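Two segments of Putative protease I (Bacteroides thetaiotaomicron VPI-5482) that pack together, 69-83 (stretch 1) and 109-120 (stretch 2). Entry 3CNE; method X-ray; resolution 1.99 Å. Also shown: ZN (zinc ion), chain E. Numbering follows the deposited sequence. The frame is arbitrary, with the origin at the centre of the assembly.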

# COMPACT_ATOMS: atom_id res chain seq x y z
N ALA A 69 10.27 -18.16 3.94
CA ALA A 69 10.63 -16.90 3.30
C ALA A 69 10.54 -15.78 4.31
O ALA A 69 9.73 -15.85 5.23
CB ALA A 69 9.71 -16.60 2.11
N LEU A 70 11.39 -14.78 4.12
CA LEU A 70 11.33 -13.53 4.86
C LEU A 70 11.15 -12.40 3.85
O LEU A 70 11.86 -12.35 2.84
CB LEU A 70 12.60 -13.33 5.66
CG LEU A 70 12.74 -12.15 6.63
CD1 LEU A 70 13.80 -12.45 7.67
CD2 LEU A 70 13.18 -10.89 5.87
N VAL A 71 10.19 -11.51 4.13
CA VAL A 71 10.07 -10.24 3.43
C VAL A 71 10.51 -9.10 4.36
O VAL A 71 10.06 -9.02 5.50
CB VAL A 71 8.62 -9.94 2.95
CG1 VAL A 71 8.49 -8.54 2.46
CG2 VAL A 71 8.20 -10.92 1.82
N PHE A 72 11.44 -8.27 3.90
CA PHE A 72 11.79 -7.07 4.65
C PHE A 72 11.12 -5.87 3.98
O PHE A 72 11.49 -5.47 2.87
CB PHE A 72 13.29 -6.81 4.74
CG PHE A 72 13.62 -5.59 5.57
CD1 PHE A 72 13.64 -5.68 6.97
CD2 PHE A 72 13.81 -4.35 4.98
CE1 PHE A 72 13.89 -4.52 7.78
CE2 PHE A 72 14.09 -3.22 5.76
CZ PHE A 72 14.11 -3.31 7.16
N SER A 73 10.14 -5.32 4.67
CA SER A 73 9.35 -4.23 4.11
C SER A 73 9.85 -2.91 4.72
O SER A 73 9.67 -2.62 5.91
CB SER A 73 7.86 -4.47 4.38
OG SER A 73 7.05 -3.80 3.42
N CYS A 74 10.52 -2.13 3.88
CA CYS A 74 11.29 -1.01 4.32
C CYS A 74 10.38 0.22 4.64
O CYS A 74 9.21 0.26 4.29
CB CYS A 74 12.28 -0.68 3.21
SG CYS A 74 13.66 0.37 3.67
N GLY A 75 10.97 1.21 5.28
CA GLY A 75 10.25 2.41 5.66
C GLY A 75 11.23 3.42 6.21
O GLY A 75 12.44 3.18 6.21
N ASP A 76 10.71 4.55 6.71
CA ASP A 76 11.55 5.63 7.14
C ASP A 76 12.24 5.33 8.46
O ASP A 76 13.11 6.09 8.88
CB ASP A 76 10.74 6.93 7.21
CG ASP A 76 10.41 7.47 5.82
OD1 ASP A 76 10.96 6.95 4.82
OD2 ASP A 76 9.60 8.39 5.74
N ALA A 77 11.88 4.22 9.10
CA ALA A 77 12.67 3.69 10.22
C ALA A 77 14.07 3.26 9.83
O ALA A 77 15.01 3.34 10.65
CB ALA A 77 11.95 2.49 10.88
N VAL A 78 14.25 2.79 8.61
CA VAL A 78 15.55 2.16 8.27
C VAL A 78 16.74 3.15 8.28
O VAL A 78 17.80 2.82 8.81
CB VAL A 78 15.47 1.42 6.93
CG1 VAL A 78 16.83 0.87 6.53
CG2 VAL A 78 14.42 0.29 7.04
N PRO A 79 16.58 4.34 7.70
CA PRO A 79 17.70 5.30 7.81
C PRO A 79 18.04 5.80 9.24
O PRO A 79 19.05 6.48 9.42
CB PRO A 79 17.25 6.44 6.90
CG PRO A 79 16.26 5.80 5.95
CD PRO A 79 15.50 4.88 6.86
N VAL A 80 17.24 5.44 10.24
CA VAL A 80 17.66 5.70 11.64
C VAL A 80 18.07 4.44 12.38
O VAL A 80 18.45 4.51 13.54
CB VAL A 80 16.60 6.50 12.49
CG1 VAL A 80 16.47 7.90 11.97
CG2 VAL A 80 15.24 5.79 12.57
N PHE A 81 17.99 3.30 11.69
CA PHE A 81 18.32 2.01 12.28
C PHE A 81 19.67 2.06 13.00
O PHE A 81 19.80 1.55 14.12
CB PHE A 81 18.31 0.92 11.20
CG PHE A 81 18.81 -0.41 11.68
CD1 PHE A 81 17.96 -1.30 12.34
CD2 PHE A 81 20.12 -0.80 11.45
CE1 PHE A 81 18.43 -2.54 12.77
CE2 PHE A 81 20.60 -2.03 11.90
CZ PHE A 81 19.74 -2.89 12.56
N GLN A 82 20.66 2.70 12.35
CA GLN A 82 22.05 2.72 12.84
C GLN A 82 22.22 3.50 14.13
O GLN A 82 23.00 3.08 14.99
CB GLN A 82 23.04 3.19 11.77
CG GLN A 82 23.45 2.05 10.81
CD GLN A 82 24.76 2.31 10.02
OE1 GLN A 82 25.76 2.82 10.56
NE2 GLN A 82 24.76 1.95 8.73
N GLN A 83 21.49 4.62 14.27
CA GLN A 83 21.44 5.41 15.51
C GLN A 83 20.87 4.66 16.70
O GLN A 83 21.12 5.04 17.86
CB GLN A 83 20.49 6.61 15.38
CG GLN A 83 20.78 7.60 14.33
CD GLN A 83 19.73 8.68 14.29
OE1 GLN A 83 19.03 8.94 15.30
NE2 GLN A 83 19.59 9.33 13.15
ZN ZN E . 13.65 2.35 2.51
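Stretch 2 109-120: GHCAGAMMFDFT

Stretch 2 leaves its strand at Gly109-His110, passes through a type II' turn from His110 to Gly113, with Cys111 at phi/psi 59/-112°, and enters a helix from Gly113. The helix axis passes 9.0 Å from that of strand 69-73 at closest approach, their N-to-C directions 120° apart.

Met116, a selenomethionine, is central to the packing. Its CA-to-CB bond points toward stretch 1, and chi angles of -63°, -66° and -74° (m, m, m) fold the chain so that it meets two rings: CG lies over a face of Phe72, 4.0 Å from the ring centroid, while CE lies over a face of Phe81, 3.7 Å from its centroid and 18° off the normal. Both phenylalanines are t at chi1, with chi2 of 81° and 84°. Phe72 also extends to the helix start, where its CD2 is 3.5 Å from Gly113 CA.

Val78, t at chi1, sets CG1 3.6 Å from Ala112 CB and 3.8 Å from CE of selenomethionine Met115, whose end comes nearer than its sideways CA-to-CB bond suggests.

Cys74, also t, directs SG to two partners: it binds ZN at 2.3 Å and accepts a hydrogen bond from Ala112 N (N to SG 3.4 Å, 150° at the hydrogen), tying the metal ligand to the helix N-cap residue.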

# COMPACT_ATOMS: atom_id res chain seq x y z
N GLY A 109 13.06 -8.33 -0.34
CA GLY A 109 13.01 -7.00 0.20
C GLY A 109 13.25 -5.97 -0.88
O GLY A 109 13.60 -6.32 -2.01
N HIS A 110 13.01 -4.72 -0.51
CA HIS A 110 13.14 -3.61 -1.43
C HIS A 110 13.71 -2.40 -0.70
O HIS A 110 13.83 -2.41 0.54
CB HIS A 110 11.78 -3.27 -2.07
CG HIS A 110 10.79 -2.68 -1.12
ND1 HIS A 110 9.98 -3.45 -0.31
CD2 HIS A 110 10.46 -1.39 -0.86
CE1 HIS A 110 9.19 -2.65 0.40
NE2 HIS A 110 9.47 -1.40 0.09
N CYS A 111 14.05 -1.37 -1.48
CA CYS A 111 14.58 -0.10 -0.99
C CYS A 111 15.88 -0.35 -0.20
O CYS A 111 16.86 -0.76 -0.81
CB CYS A 111 13.50 0.72 -0.26
SG CYS A 111 13.91 2.48 -0.13
N ALA A 112 15.91 -0.14 1.11
CA ALA A 112 17.16 -0.45 1.86
C ALA A 112 17.20 -1.87 2.44
O ALA A 112 18.11 -2.20 3.20
CB ALA A 112 17.43 0.62 2.98
N GLY A 113 16.23 -2.71 2.05
CA GLY A 113 16.18 -4.11 2.45
C GLY A 113 17.47 -4.87 2.20
O GLY A 113 17.94 -5.63 3.06
N ALA A 114 18.06 -4.68 1.01
CA ALA A 114 19.31 -5.37 0.66
C ALA A 114 20.44 -4.96 1.61
O ALA A 114 21.36 -5.76 1.88
CB ALA A 114 19.70 -5.06 -0.77
N MSE A 115 20.37 -3.73 2.11
CA MSE A 115 21.39 -3.24 3.04
C MSE A 115 21.24 -3.91 4.40
O MSE A 115 22.22 -4.32 5.01
CB MSE A 115 21.32 -1.74 3.17
CG MSE A 115 22.45 -1.14 4.01
SE MSE A 115 22.07 0.73 4.44
CE MSE A 115 20.52 0.60 5.64
N MSE A 116 19.99 -4.05 4.85
CA MSE A 116 19.71 -4.77 6.10
C MSE A 116 20.26 -6.21 6.00
O MSE A 116 20.86 -6.73 6.94
CB MSE A 116 18.22 -4.75 6.41
CG MSE A 116 17.68 -3.33 6.64
SE MSE A 116 18.45 -2.55 8.29
CE MSE A 116 17.45 -3.58 9.53
N PHE A 117 20.02 -6.84 4.85
CA PHE A 117 20.57 -8.16 4.57
C PHE A 117 22.10 -8.13 4.61
O PHE A 117 22.71 -8.96 5.29
CB PHE A 117 20.06 -8.69 3.20
CG PHE A 117 18.57 -8.94 3.13
CD1 PHE A 117 17.80 -9.11 4.28
CD2 PHE A 117 17.93 -9.06 1.88
CE1 PHE A 117 16.40 -9.38 4.19
CE2 PHE A 117 16.55 -9.32 1.79
CZ PHE A 117 15.78 -9.47 2.95
N ASP A 118 22.71 -7.16 3.92
CA ASP A 118 24.16 -7.04 3.83
C ASP A 118 24.82 -6.98 5.19
O ASP A 118 25.83 -7.64 5.42
CB ASP A 118 24.58 -5.83 2.98
CG ASP A 118 26.13 -5.61 2.99
OD1 ASP A 118 26.82 -5.99 3.95
OD2 ASP A 118 26.69 -5.03 2.04
N PHE A 119 24.22 -6.19 6.09
CA PHE A 119 24.75 -5.99 7.44
C PHE A 119 25.01 -7.31 8.15
O PHE A 119 25.92 -7.41 8.98
CB PHE A 119 23.78 -5.15 8.30
CG PHE A 119 23.74 -3.68 7.95
CD1 PHE A 119 24.68 -3.11 7.13
CD2 PHE A 119 22.77 -2.86 8.53
CE1 PHE A 119 24.65 -1.75 6.84
CE2 PHE A 119 22.72 -1.51 8.26
CZ PHE A 119 23.66 -0.94 7.42
N THR A 120 24.20 -8.32 7.83
CA THR A 120 24.34 -9.62 8.46
C THR A 120 25.35 -10.50 7.71
O THR A 120 25.70 -11.57 8.18
CB THR A 120 22.98 -10.38 8.56
OG1 THR A 120 22.62 -10.84 7.26
CG2 THR A 120 21.87 -9.47 9.11